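Local coordinates for protein aminopentol aminotransferase (Sphingopyxis macrogoltabida, PDB 6HBS) that transfers the amino group of aminopentol, the hydrolysed form of the mycotoxin fumonisin B1, to pyruvate with the help of pyridoxal 5'-phosphate, at residues 43-48 against 386-391; 65-70 against 299-304; 336-341 against 345-350; 368-373 against 393-398. All coordinates share one frame; numbering follows the deposited sequence.

Interaction 1: 43-48 against 386-391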
loop_
_atom_site.group_PDB
_atom_site.type_symbol
_atom_site.label_atom_id
_atom_site.label_comp_id
_atom_site.label_asym_id
_atom_site.label_seq_id
_atom_site.Cartn_x
_atom_site.Cartn_y
_atom_site.Cartn_z
ATOM N N LEU A 43 -9.378 -21.638 3.796
ATOM C CA LEU A 43 -8.416 -22.692 3.969
ATOM C C LEU A 43 -8.243 -23.476 2.663
ATOM O O LEU A 43 -9.228 -23.906 2.033
ATOM C CB LEU A 43 -8.890 -23.636 5.084
ATOM C CG LEU A 43 -7.939 -24.789 5.418
ATOM C CD1 LEU A 43 -6.671 -24.255 6.067
ATOM C CD2 LEU A 43 -8.608 -25.844 6.323
ATOM N N GLY A 44 -6.989 -23.694 2.282
ATOM C CA GLY A 44 -6.677 -24.454 1.084
ATOM C C GLY A 44 -7.197 -23.736 -0.143
ATOM O O GLY A 44 -6.734 -22.637 -0.424
ATOM N N ALA A 45 -8.162 -24.351 -0.855
ATOM C CA ALA A 45 -8.777 -23.759 -2.032
ATOM C C ALA A 45 -10.227 -23.362 -1.742
ATOM O O ALA A 45 -10.994 -23.169 -2.664
ATOM C CB ALA A 45 -8.710 -24.722 -3.198
ATOM N N ARG A 46 -10.584 -23.209 -0.466
ATOM C CA ARG A 46 -11.932 -22.923 -0.090
ATOM C C ARG A 46 -12.036 -21.610 0.696
ATOM O O ARG A 46 -11.177 -21.288 1.500
ATOM C CB ARG A 46 -12.494 -24.070 0.769
ATOM C CG ARG A 46 -12.928 -25.280 -0.045
ATOM C CD ARG A 46 -13.427 -26.445 0.811
ATOM N NE ARG A 46 -14.038 -27.498 -0.011
ATOM C CZ ARG A 46 -13.368 -28.247 -0.889
ATOM N NH1 ARG A 46 -12.056 -28.125 -1.006
ATOM N NH2 ARG A 46 -14.026 -29.082 -1.678
ATOM N N ILE A 47 -13.177 -20.950 0.537
ATOM C CA ILE A 47 -13.617 -19.831 1.367
ATOM C C ILE A 47 -14.993 -20.180 1.917
ATOM O O ILE A 47 -15.731 -20.932 1.278
ATOM C CB ILE A 47 -13.683 -18.514 0.570
ATOM C CG1 ILE A 47 -14.662 -18.609 -0.606
ATOM C CG2 ILE A 47 -12.303 -18.104 0.137
ATOM C CD1 ILE A 47 -14.564 -17.455 -1.615
ATOM N N TRP A 48 -15.338 -19.583 3.062
ATOM C CA TRP A 48 -16.656 -19.678 3.678
ATOM C C TRP A 48 -17.214 -18.267 3.858
ATOM O O TRP A 48 -16.497 -17.390 4.380
ATOM C CB TRP A 48 -16.564 -20.366 5.041
ATOM C CG TRP A 48 -16.308 -21.846 5.027
ATOM C CD1 TRP A 48 -17.245 -22.805 5.270
ATOM C CD2 TRP A 48 -15.064 -22.542 4.840
ATOM N NE1 TRP A 48 -16.683 -24.044 5.221
ATOM C CE2 TRP A 48 -15.349 -23.921 4.956
ATOM C CE3 TRP A 48 -13.758 -22.164 4.549
ATOM C CZ2 TRP A 48 -14.386 -24.904 4.774
ATOM C CZ3 TRP A 48 -12.792 -23.132 4.382
ATOM C CH2 TRP A 48 -13.102 -24.492 4.503
ATOM N N VAL A 386 -7.453 -32.853 -7.221
ATOM C CA VAL A 386 -8.242 -33.586 -8.233
ATOM C C VAL A 386 -9.695 -33.697 -7.773
ATOM O O VAL A 386 -10.580 -33.512 -8.580
ATOM C CB VAL A 386 -7.613 -34.954 -8.570
ATOM C CG1 VAL A 386 -6.367 -34.775 -9.423
ATOM C CG2 VAL A 386 -7.286 -35.769 -7.328
ATOM N N ASP A 387 -9.929 -33.957 -6.478
ATOM C CA ASP A 387 -11.292 -34.030 -5.926
ATOM C C ASP A 387 -11.997 -32.676 -6.027
ATOM O O ASP A 387 -13.233 -32.618 -6.258
ATOM C CB ASP A 387 -11.364 -34.452 -4.456
ATOM C CG ASP A 387 -12.787 -34.860 -4.054
ATOM O OD1 ASP A 387 -13.599 -33.981 -3.644
ATOM O OD2 ASP A 387 -13.108 -36.052 -4.214
ATOM N N ASP A 388 -11.254 -31.580 -5.782
ATOM C CA ASP A 388 -11.878 -30.267 -5.945
ATOM C C ASP A 388 -12.409 -30.103 -7.375
ATOM O O ASP A 388 -13.487 -29.612 -7.569
ATOM C CB ASP A 388 -10.898 -29.133 -5.640
ATOM C CG ASP A 388 -10.508 -29.067 -4.181
ATOM O OD1 ASP A 388 -11.288 -29.547 -3.346
ATOM O OD2 ASP A 388 -9.401 -28.584 -3.904
ATOM N N VAL A 389 -11.591 -30.447 -8.372
ATOM C CA VAL A 389 -11.985 -30.304 -9.788
ATOM C C VAL A 389 -13.172 -31.244 -10.095
ATOM O O VAL A 389 -14.136 -30.841 -10.740
ATOM C CB VAL A 389 -10.790 -30.515 -10.734
ATOM C CG1 VAL A 389 -11.222 -30.410 -12.195
ATOM C CG2 VAL A 389 -9.669 -29.516 -10.454
ATOM N N THR A 390 -13.164 -32.465 -9.542
ATOM C CA THR A 390 -14.280 -33.369 -9.770
ATOM C C THR A 390 -15.560 -32.764 -9.220
ATOM O O THR A 390 -16.582 -32.746 -9.924
ATOM C CB THR A 390 -14.038 -34.756 -9.162
ATOM O OG1 THR A 390 -12.869 -35.278 -9.773
ATOM C CG2 THR A 390 -15.168 -35.718 -9.420
ATOM N N GLU A 391 -15.509 -32.261 -7.980
ATOM C CA GLU A 391 -16.686 -31.687 -7.335
ATOM C C GLU A 391 -17.094 -30.381 -8.036
ATOM O O GLU A 391 -18.289 -30.048 -8.111
ATOM C CB GLU A 391 -16.438 -31.460 -5.836
ATOM C CG GLU A 391 -16.632 -32.718 -5.002
ATOM C CD GLU A 391 -17.953 -33.445 -5.246
ATOM O OE1 GLU A 391 -19.021 -32.844 -5.013
ATOM O OE2 GLU A 391 -17.908 -34.587 -5.741
HETATM O O HOH W 1 -13.674 -31.616 -2.968
#
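A45, in the type II' turn that runs from L43 to R46, brings its CA to 8.2 Å from the CA of D388 in the first turn of helix 386-405, a separation that only side chains can bridge. The chief bridge is a salt bridge, and one carboxylate oxygen takes the whole of it. D388 OD1 receives a hydrogen bond from R46 NH1 at 2.8 Å and a second, weak one from R46 NH2 at 3.2 Å. The oxygen lies close to the guanidinium plane, at the edge between the two NH groups, whereas the guanidinium comes to the carboxylate from above its plane; the two planes are 51° apart. R46 reaches this point because its chain is extended from CG to NE. Strands 39-43 and 46-49, joined by this turn, form a hairpin in the N-terminal part of this class-III aminotransferase, and the contact docks it on the start of the C-terminal helix, N- and C-terminal parts together building the small domain as in related enzymes. The other oxygen, D388 OD2, turns back to the backbone N of T385 just ahead of the helix and passes 4.0 Å from A45 CB. A water adds an indirect link, accepting from R46 NH2 at 2.9 Å and donating to D387 OD1. An alanine in place of D388 would probably leave the R46 guanidinium without its direct carboxylate partner and freer to turn, and T385 N without its acceptor. A negative group in a first helical turn is also likely to interact favourably with the helix dipole.

Interaction 2: 65-70 against 299-304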
loop_
_atom_site.group_PDB
_atom_site.type_symbol
_atom_site.label_atom_id
_atom_site.label_comp_id
_atom_site.label_asym_id
_atom_site.label_seq_id
_atom_site.Cartn_x
_atom_site.Cartn_y
_atom_site.Cartn_z
ATOM N N ASN A 65 -3.794 -15.951 -3.469
ATOM C CA ASN A 65 -3.741 -17.323 -2.973
ATOM C C ASN A 65 -3.118 -18.231 -4.048
ATOM O O ASN A 65 -3.834 -18.856 -4.830
ATOM C CB ASN A 65 -5.106 -17.836 -2.519
ATOM C CG ASN A 65 -5.005 -19.250 -1.973
ATOM O OD1 ASN A 65 -3.977 -19.597 -1.368
ATOM N ND2 ASN A 65 -6.054 -20.039 -2.171
ATOM N N LEU A 66 -1.788 -18.338 -4.026
ATOM C CA LEU A 66 -1.037 -19.164 -4.985
ATOM C C LEU A 66 -0.948 -20.602 -4.470
ATOM O O LEU A 66 -1.014 -21.533 -5.262
ATOM C CB LEU A 66 0.367 -18.592 -5.180
ATOM C CG LEU A 66 1.262 -19.305 -6.204
ATOM C CD1 LEU A 66 0.755 -19.111 -7.641
ATOM C CD2 LEU A 66 2.683 -18.811 -6.106
ATOM N N LEU A 67 -0.739 -20.778 -3.159
ATOM C CA LEU A 67 -0.301 -22.090 -2.629
ATOM C C LEU A 67 -1.319 -22.676 -1.653
ATOM O O LEU A 67 -1.091 -23.776 -1.104
ATOM C CB LEU A 67 1.058 -21.896 -1.950
ATOM C CG LEU A 67 2.190 -21.487 -2.886
ATOM C CD1 LEU A 67 3.491 -21.260 -2.129
ATOM C CD2 LEU A 67 2.392 -22.528 -3.979
ATOM N N GLY A 68 -2.434 -21.968 -1.436
ATOM C CA GLY A 68 -3.436 -22.368 -0.464
ATOM C C GLY A 68 -3.524 -21.448 0.732
ATOM O O GLY A 68 -2.501 -20.992 1.295
ATOM N N TYR A 69 -4.758 -21.149 1.116
ATOM C CA TYR A 69 -4.978 -20.317 2.266
ATOM C C TYR A 69 -4.442 -20.992 3.526
ATOM O O TYR A 69 -4.776 -22.157 3.796
ATOM C CB TYR A 69 -6.463 -20.050 2.446
ATOM C CG TYR A 69 -7.141 -19.211 1.393
ATOM C CD1 TYR A 69 -6.907 -17.848 1.278
ATOM C CD2 TYR A 69 -8.088 -19.773 0.548
ATOM C CE1 TYR A 69 -7.620 -17.067 0.376
ATOM C CE2 TYR A 69 -8.800 -19.009 -0.355
ATOM C CZ TYR A 69 -8.572 -17.641 -0.442
ATOM O OH TYR A 69 -9.293 -16.894 -1.339
ATOM N N ARG A 70 -3.639 -20.233 4.293
ATOM C CA ARG A 70 -3.054 -20.659 5.576
ATOM C C ARG A 70 -2.110 -21.830 5.341
ATOM O O ARG A 70 -2.047 -22.748 6.159
ATOM C CB ARG A 70 -4.116 -21.027 6.622
ATOM C CG ARG A 70 -4.982 -19.860 7.071
ATOM C CD ARG A 70 -6.066 -20.287 8.038
ATOM N NE ARG A 70 -5.453 -20.912 9.207
ATOM C CZ ARG A 70 -5.903 -21.989 9.847
ATOM N NH1 ARG A 70 -7.033 -22.570 9.489
ATOM N NH2 ARG A 70 -5.230 -22.460 10.880
ATOM N N ILE A 299 9.956 -14.735 1.400
ATOM C CA ILE A 299 11.132 -15.591 1.286
ATOM C C ILE A 299 10.672 -17.053 1.213
ATOM O O ILE A 299 11.216 -17.832 0.446
ATOM C CB ILE A 299 12.134 -15.326 2.426
ATOM C CG1 ILE A 299 12.838 -13.983 2.215
ATOM C CG2 ILE A 299 13.135 -16.447 2.585
ATOM C CD1 ILE A 299 13.660 -13.538 3.423
ATOM N N GLU A 300 9.727 -17.443 2.055
ATOM C CA GLU A 300 9.326 -18.840 2.100
ATOM C C GLU A 300 8.481 -19.222 0.866
ATOM O O GLU A 300 8.617 -20.302 0.334
ATOM C CB GLU A 300 8.578 -19.096 3.393
ATOM C CG GLU A 300 8.138 -20.531 3.590
ATOM C CD GLU A 300 9.255 -21.549 3.723
ATOM O OE1 GLU A 300 10.400 -21.169 3.730
ATOM O OE2 GLU A 300 8.942 -22.731 3.780
ATOM N N THR A 301 7.564 -18.340 0.452
ATOM C CA THR A 301 6.810 -18.503 -0.793
ATOM C C THR A 301 7.768 -18.643 -1.984
ATOM O O THR A 301 7.629 -19.580 -2.767
ATOM C CB THR A 301 5.842 -17.337 -0.994
ATOM O OG1 THR A 301 4.969 -17.240 0.129
ATOM C CG2 THR A 301 5.049 -17.495 -2.267
ATOM N N LEU A 302 8.758 -17.747 -2.114
ATOM C CA LEU A 302 9.704 -17.851 -3.208
ATOM C C LEU A 302 10.487 -19.181 -3.136
ATOM O O LEU A 302 10.794 -19.749 -4.192
ATOM C CB LEU A 302 10.675 -16.674 -3.227
ATOM C CG LEU A 302 10.094 -15.291 -3.542
ATOM C CD1 LEU A 302 11.171 -14.222 -3.405
ATOM C CD2 LEU A 302 9.437 -15.239 -4.921
ATOM N N ARG A 303 10.817 -19.673 -1.928
ATOM C CA ARG A 303 11.538 -20.956 -1.802
ATOM C C ARG A 303 10.660 -22.091 -2.367
ATOM O O ARG A 303 11.115 -22.957 -3.110
ATOM C CB ARG A 303 11.971 -21.236 -0.349
ATOM C CG ARG A 303 12.757 -22.538 -0.168
ATOM C CD ARG A 303 12.756 -23.131 1.232
ATOM N NE ARG A 303 11.433 -23.457 1.779
ATOM C CZ ARG A 303 10.716 -24.519 1.458
ATOM N NH1 ARG A 303 11.154 -25.365 0.543
ATOM N NH2 ARG A 303 9.552 -24.729 2.036
ATOM N N ILE A 304 9.396 -22.108 -1.977
ATOM C CA ILE A 304 8.473 -23.092 -2.441
ATOM C C ILE A 304 8.328 -23.023 -3.972
ATOM O O ILE A 304 8.243 -24.072 -4.628
ATOM C CB ILE A 304 7.145 -22.955 -1.703
ATOM C CG1 ILE A 304 7.323 -23.324 -0.226
ATOM C CG2 ILE A 304 6.055 -23.777 -2.366
ATOM C CD1 ILE A 304 6.132 -23.088 0.603
#
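L67 meets T301 and I304 chiefly through methyl groups, and these apolar touches carry most of the contact between the 65-70 loop and helix 292-307. L67 CD1 lies 3.6 Å from I304 CG2 and 4.1 Å from I304 CB, while its sister methyl L67 CD2 passes I304 CG2 at 4.2 Å. The two side chains run past each other with their ends pointing opposite ways, so the leucine fork lies against the branch of the isoleucine. T301 contributes its methyl rather than its hydroxyl: with OG1 beside the backbone N (chi1 -57°), CG2 stands anti to that nitrogen and comes within 4.1 Å of L67 CD1.

Polar groups are settled within each partner or with third parties. T301 OG1 is hydrogen-bonded to A297 O one turn back in its own helix. Also along the helix, R303 grips E300 side-on, NE to OE1 at 3.2 Å and NH2 to OE2 at 2.7 Å; both carboxylate oxygens lie close to the guanidinium plane, but the carboxylate is tilted against it, so the nitrogens meet it from above its own plane. R303 NH1 has a second anionic partner in E307. On the loop side, N262 pins the backbone, its OD1 accepting from L67 N and its ND2 donating to G68 O.

The T301 side chain is about 10 Å from that of K258, the lysine expected by similarity to carry the cofactor, so this packing belongs to the surroundings of the active site. I74 of helix 72-82 touches both L67 and T301, Y310 at the start of helix 310-332 also packs on L67, and L302, pointing away from the loop, lies against helix 94-105.

Interaction 3: 336-341 against 345-350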
loop_
_atom_site.group_PDB
_atom_site.type_symbol
_atom_site.label_atom_id
_atom_site.label_comp_id
_atom_site.label_asym_id
_atom_site.label_seq_id
_atom_site.Cartn_x
_atom_site.Cartn_y
_atom_site.Cartn_z
ATOM N N LEU A 336 -18.947 -22.336 -24.952
ATOM C CA LEU A 336 -18.090 -21.469 -24.104
ATOM C C LEU A 336 -16.981 -20.824 -24.933
ATOM O O LEU A 336 -16.580 -21.347 -25.932
ATOM C CB LEU A 336 -17.420 -22.324 -23.034
ATOM C CG LEU A 336 -18.337 -22.933 -21.990
ATOM C CD1 LEU A 336 -17.525 -23.738 -20.983
ATOM C CD2 LEU A 336 -19.139 -21.845 -21.302
ATOM N N LYS A 337 -16.439 -19.716 -24.425
ATOM C CA LYS A 337 -15.130 -19.202 -24.814
ATOM C C LYS A 337 -14.236 -19.251 -23.561
ATOM O O LYS A 337 -14.356 -18.402 -22.678
ATOM C CB LYS A 337 -15.240 -17.766 -25.341
ATOM C CG LYS A 337 -16.140 -17.580 -26.556
ATOM C CD LYS A 337 -16.223 -16.132 -27.048
ATOM C CE LYS A 337 -16.925 -15.189 -26.083
ATOM N NZ LYS A 337 -16.706 -13.759 -26.416
ATOM N N GLN A 338 -13.401 -20.284 -23.473
ATOM C CA GLN A 338 -12.438 -20.406 -22.385
ATOM C C GLN A 338 -11.111 -19.906 -22.933
ATOM O O GLN A 338 -10.558 -20.539 -23.792
ATOM C CB GLN A 338 -12.306 -21.853 -21.925
ATOM C CG GLN A 338 -13.636 -22.470 -21.518
ATOM C CD GLN A 338 -13.401 -23.786 -20.827
ATOM O OE1 GLN A 338 -12.928 -23.836 -19.687
ATOM N NE2 GLN A 338 -13.664 -24.870 -21.550
ATOM N N THR A 339 -10.649 -18.748 -22.447
ATOM C CA THR A 339 -9.526 -18.047 -23.054
ATOM C C THR A 339 -8.450 -17.751 -22.013
ATOM O O THR A 339 -8.700 -17.743 -20.812
ATOM C CB THR A 339 -9.996 -16.767 -23.758
ATOM O OG1 THR A 339 -10.637 -15.883 -22.833
ATOM C CG2 THR A 339 -10.948 -17.090 -24.896
ATOM N N GLY A 340 -7.258 -17.480 -22.532
ATOM C CA GLY A 340 -6.049 -17.355 -21.782
ATOM C C GLY A 340 -5.599 -18.693 -21.213
ATOM O O GLY A 340 -6.207 -19.736 -21.435
ATOM N N PRO A 341 -4.520 -18.688 -20.418
ATOM C CA PRO A 341 -3.983 -19.920 -19.852
ATOM C C PRO A 341 -5.051 -20.597 -18.980
ATOM O O PRO A 341 -5.791 -19.920 -18.276
ATOM C CB PRO A 341 -2.800 -19.446 -18.989
ATOM C CG PRO A 341 -2.557 -18.026 -19.418
ATOM C CD PRO A 341 -3.892 -17.479 -19.868
ATOM N N PRO A 345 -7.995 -18.658 -16.111
ATOM C CA PRO A 345 -8.943 -18.693 -17.219
ATOM C C PRO A 345 -10.020 -17.621 -17.169
ATOM O O PRO A 345 -10.471 -17.206 -16.098
ATOM C CB PRO A 345 -9.556 -20.112 -17.085
ATOM C CG PRO A 345 -9.556 -20.370 -15.602
ATOM C CD PRO A 345 -8.316 -19.656 -15.074
ATOM N N GLN A 346 -10.393 -17.159 -18.360
ATOM C CA GLN A 346 -11.589 -16.358 -18.566
ATOM C C GLN A 346 -12.603 -17.306 -19.220
ATOM O O GLN A 346 -12.304 -17.939 -20.240
ATOM C CB GLN A 346 -11.259 -15.161 -19.454
ATOM C CG GLN A 346 -12.390 -14.170 -19.653
ATOM C CD GLN A 346 -12.431 -13.150 -18.542
ATOM O OE1 GLN A 346 -12.775 -13.487 -17.409
ATOM N NE2 GLN A 346 -12.078 -11.903 -18.870
ATOM N N ILE A 347 -13.769 -17.433 -18.609
ATOM C CA ILE A 347 -14.762 -18.432 -19.020
ATOM C C ILE A 347 -16.076 -17.687 -19.273
ATOM O O ILE A 347 -16.810 -17.378 -18.367
ATOM C CB ILE A 347 -14.897 -19.550 -17.964
ATOM C CG1 ILE A 347 -13.560 -20.248 -17.702
ATOM C CG2 ILE A 347 -15.971 -20.546 -18.396
ATOM C CD1 ILE A 347 -13.581 -21.272 -16.554
ATOM N N PHE A 348 -16.287 -17.341 -20.540
ATOM C CA PHE A 348 -17.464 -16.685 -21.007
ATOM C C PHE A 348 -18.313 -17.645 -21.865
ATOM O O PHE A 348 -17.848 -18.723 -22.271
ATOM C CB PHE A 348 -17.070 -15.491 -21.885
ATOM C CG PHE A 348 -16.443 -14.299 -21.196
ATOM C CD1 PHE A 348 -16.308 -14.220 -19.817
ATOM C CD2 PHE A 348 -15.992 -13.225 -21.956
ATOM C CE1 PHE A 348 -15.723 -13.109 -19.216
ATOM C CE2 PHE A 348 -15.386 -12.131 -21.353
ATOM C CZ PHE A 348 -15.273 -12.065 -19.985
ATOM N N PHE A 349 -19.544 -17.217 -22.155
ATOM C CA PHE A 349 -20.415 -17.888 -23.118
ATOM C C PHE A 349 -20.321 -17.220 -24.502
ATOM O O PHE A 349 -20.334 -15.991 -24.624
ATOM C CB PHE A 349 -21.837 -17.906 -22.571
ATOM C CG PHE A 349 -22.035 -18.929 -21.489
ATOM C CD1 PHE A 349 -21.598 -18.688 -20.194
ATOM C CD2 PHE A 349 -22.652 -20.136 -21.760
ATOM C CE1 PHE A 349 -21.739 -19.638 -19.194
ATOM C CE2 PHE A 349 -22.796 -21.087 -20.756
ATOM C CZ PHE A 349 -22.337 -20.840 -19.478
ATOM N N ALA A 350 -20.263 -18.034 -25.563
ATOM C CA ALA A 350 -20.395 -17.490 -26.932
ATOM C C ALA A 350 -21.792 -16.867 -27.074
ATOM O O ALA A 350 -22.711 -17.326 -26.454
ATOM C CB ALA A 350 -20.153 -18.571 -27.967
#
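The torsions of L336 and F349 set their side chains next to each other, pointing the same way: CG is beside the backbone N in both, and with L336 CD1 anti to CA (chi2 -179°), the other methyl, CD2, is turned over the middle of the F349 ring. This is a CH-pi contact, the methyl 3.7 Å from the ring centroid and only 9° off the normal. The same methyl also passes F348 O at 3.5 Å. Strands 336-339 and 346-349 form an antiparallel beta hairpin, closed by four backbone hydrogen bonds in the hydrogen-bonded pairs K337 with F348 and T339 with Q346; the straightest runs from Q346 N to T339 O at 3.0 Å. On the face that bears Q338 and I347, Q338 OE1 lies 4.1 Å from I347 CD1, while Q338 NE2 is hydrogen-bonded to R322 O; both side chains pack on L325 of helix 310-332. The opposite face carries T339 OG1, 3.5 Å from Q346 CB, and its polar ends find partners in the 203-205 loop: K337 NZ with D204, T339 OG1 with Q205 and Q346 NE2 with E203. An alanine in place of F349 would probably leave L336 CD2 without its aromatic platform and open a gap toward F400 and W361.

Interaction 4: 368-373 against 393-398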
loop_
_atom_site.group_PDB
_atom_site.type_symbol
_atom_site.label_atom_id
_atom_site.label_comp_id
_atom_site.label_asym_id
_atom_site.label_seq_id
_atom_site.Cartn_x
_atom_site.Cartn_y
_atom_site.Cartn_z
ATOM N N GLY A 368 -23.920 -24.906 -5.886
ATOM C CA GLY A 368 -23.158 -26.126 -5.815
ATOM C C GLY A 368 -21.856 -25.949 -5.085
ATOM O O GLY A 368 -21.017 -26.815 -5.147
ATOM N N GLY A 369 -21.660 -24.795 -4.428
ATOM C CA GLY A 369 -20.446 -24.606 -3.647
ATOM C C GLY A 369 -19.212 -24.334 -4.491
ATOM O O GLY A 369 -18.139 -24.765 -4.137
ATOM N N VAL A 370 -19.364 -23.589 -5.588
ATOM C CA VAL A 370 -18.258 -23.206 -6.438
ATOM C C VAL A 370 -18.364 -21.699 -6.665
ATOM O O VAL A 370 -19.451 -21.209 -6.918
ATOM C CB VAL A 370 -18.303 -23.965 -7.774
ATOM C CG1 VAL A 370 -17.380 -23.386 -8.828
ATOM C CG2 VAL A 370 -18.034 -25.443 -7.556
ATOM N N TYR A 371 -17.237 -20.995 -6.509
ATOM C CA TYR A 371 -17.167 -19.578 -6.797
ATOM C C TYR A 371 -16.384 -19.400 -8.097
ATOM O O TYR A 371 -15.170 -19.517 -8.113
ATOM C CB TYR A 371 -16.502 -18.809 -5.648
ATOM C CG TYR A 371 -16.709 -17.310 -5.654
ATOM C CD1 TYR A 371 -16.176 -16.505 -6.656
ATOM C CD2 TYR A 371 -17.423 -16.687 -4.637
ATOM C CE1 TYR A 371 -16.358 -15.122 -6.649
ATOM C CE2 TYR A 371 -17.606 -15.306 -4.611
ATOM C CZ TYR A 371 -17.064 -14.523 -5.618
ATOM O OH TYR A 371 -17.250 -13.182 -5.585
ATOM N N VAL A 372 -17.105 -19.043 -9.155
ATOM C CA VAL A 372 -16.535 -18.673 -10.435
ATOM C C VAL A 372 -17.085 -17.291 -10.822
ATOM O O VAL A 372 -18.100 -16.830 -10.290
ATOM C CB VAL A 372 -16.869 -19.704 -11.525
ATOM C CG1 VAL A 372 -16.118 -20.999 -11.328
ATOM C CG2 VAL A 372 -18.370 -19.936 -11.648
ATOM N N HIS A 373 -16.411 -16.634 -11.763
ATOM C CA HIS A 373 -16.629 -15.228 -12.014
ATOM C C HIS A 373 -17.057 -15.017 -13.453
ATOM O O HIS A 373 -16.383 -15.492 -14.356
ATOM C CB HIS A 373 -15.378 -14.418 -11.675
ATOM C CG HIS A 373 -15.647 -12.966 -11.423
ATOM N ND1 HIS A 373 -16.185 -12.118 -12.374
ATOM C CD2 HIS A 373 -15.378 -12.195 -10.347
ATOM C CE1 HIS A 373 -16.311 -10.911 -11.862
ATOM N NE2 HIS A 373 -15.826 -10.929 -10.611
ATOM N N LEU A 393 -16.938 -29.811 -11.192
ATOM C CA LEU A 393 -17.556 -30.206 -12.452
ATOM C C LEU A 393 -18.947 -30.793 -12.210
ATOM O O LEU A 393 -19.810 -30.614 -13.057
ATOM C CB LEU A 393 -16.642 -31.168 -13.214
ATOM C CG LEU A 393 -15.423 -30.531 -13.875
ATOM C CD1 LEU A 393 -14.433 -31.609 -14.303
ATOM C CD2 LEU A 393 -15.781 -29.643 -15.062
ATOM N N GLU A 394 -19.212 -31.359 -11.027
ATOM C CA GLU A 394 -20.591 -31.727 -10.669
ATOM C C GLU A 394 -21.450 -30.466 -10.519
ATOM O O GLU A 394 -22.604 -30.434 -10.941
ATOM C CB GLU A 394 -20.661 -32.529 -9.368
ATOM C CG GLU A 394 -19.676 -33.684 -9.292
ATOM C CD GLU A 394 -20.231 -35.100 -9.354
ATOM O OE1 GLU A 394 -19.610 -35.999 -8.731
ATOM O OE2 GLU A 394 -21.253 -35.309 -10.051
ATOM N N ALA A 395 -20.877 -29.409 -9.923
ATOM C CA ALA A 395 -21.593 -28.150 -9.719
ATOM C C ALA A 395 -21.861 -27.457 -11.054
ATOM O O ALA A 395 -22.949 -26.927 -11.278
ATOM C CB ALA A 395 -20.804 -27.250 -8.801
ATOM N N THR A 396 -20.854 -27.470 -11.928
ATOM C CA THR A 396 -20.954 -26.773 -13.204
ATOM C C THR A 396 -21.966 -27.490 -14.107
ATOM O O THR A 396 -22.665 -26.858 -14.893
ATOM C CB THR A 396 -19.597 -26.609 -13.890
ATOM O OG1 THR A 396 -18.963 -27.861 -14.118
ATOM C CG2 THR A 396 -18.675 -25.702 -13.103
ATOM N N ASP A 397 -22.050 -28.808 -13.965
ATOM C CA ASP A 397 -23.011 -29.616 -14.737
ATOM C C ASP A 397 -24.427 -29.175 -14.378
ATOM O O ASP A 397 -25.230 -28.856 -15.272
ATOM C CB ASP A 397 -22.818 -31.111 -14.484
ATOM C CG ASP A 397 -23.651 -31.943 -15.452
ATOM O OD1 ASP A 397 -23.278 -31.997 -16.647
ATOM O OD2 ASP A 397 -24.708 -32.441 -15.024
ATOM N N ARG A 398 -24.714 -29.123 -13.063
ATOM C CA ARG A 398 -26.011 -28.665 -12.584
ATOM C C ARG A 398 -26.281 -27.220 -13.022
ATOM O O ARG A 398 -27.435 -26.813 -13.189
ATOM C CB ARG A 398 -26.101 -28.846 -11.065
ATOM C CG ARG A 398 -26.152 -30.319 -10.682
ATOM C CD ARG A 398 -26.579 -30.614 -9.262
ATOM N NE ARG A 398 -25.664 -30.037 -8.295
ATOM C CZ ARG A 398 -24.500 -30.568 -7.933
ATOM N NH1 ARG A 398 -24.161 -31.767 -8.381
ATOM N NH2 ARG A 398 -23.681 -29.883 -7.143
#
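G368 and V370 close on A395 tightly, while a few ångströms away R398 brings only the edge of its guanidinium to the same loop. In the close part V370 CG2, set beside the backbone N and anti to the carbonyl carbon, presses on A395 CB at 3.5 Å, and the same methyl of A395 lies 3.7 Å from G368 O. The chains approach so nearly that the CA atoms of G368 and A395 are 4.7 Å apart. Small residues are what make this possible: a CB on G368 would run into A395 CB.

The loose side is the exposed R398. Bent at chi3 (-62°), its chain curls back so that one face of the guanidinium sits above E394 O in its own helix, and the edge of the group, through NH2, comes to 4.0 Å from G368 CA. No polar partner is met across the contact there.

G369, with positive phi, is the C-prime residue of a Schellman motif that ends helix 356-367, with V370 N bonded to C365 O and G369 N to L366 O. The chain thus leaves one helix, passes against helix 386-405 and enters strand 370-371, which runs parallel to strand 54-57 at the edge of the four-stranded sheet: a helix-to-strand connection of the small domain.

Overall arrangement
Followed from the N terminus, the chain first opens interaction 1 at 43-48, which closes only at 386-391 and so encloses most of the chain. Interaction 2 opens next, tying the loop before helix 72-82 to helix 292-307; interaction 3, pairing strands 336-339 and 346-349 in a short hairpin, follows in series, and both are nested inside the loop of interaction 1. Interaction 4 opens at 368-373 within that loop but closes beyond it at 393-398, so it crosses interaction 1. These two share helix 386-405 and one four-stranded sheet, and touch where I47 packs on Y371. Interactions 1 and 2 meet directly too, with G44 O probably hydrogen-bonded to Y69 N, whereas interaction 3 touches none of the others.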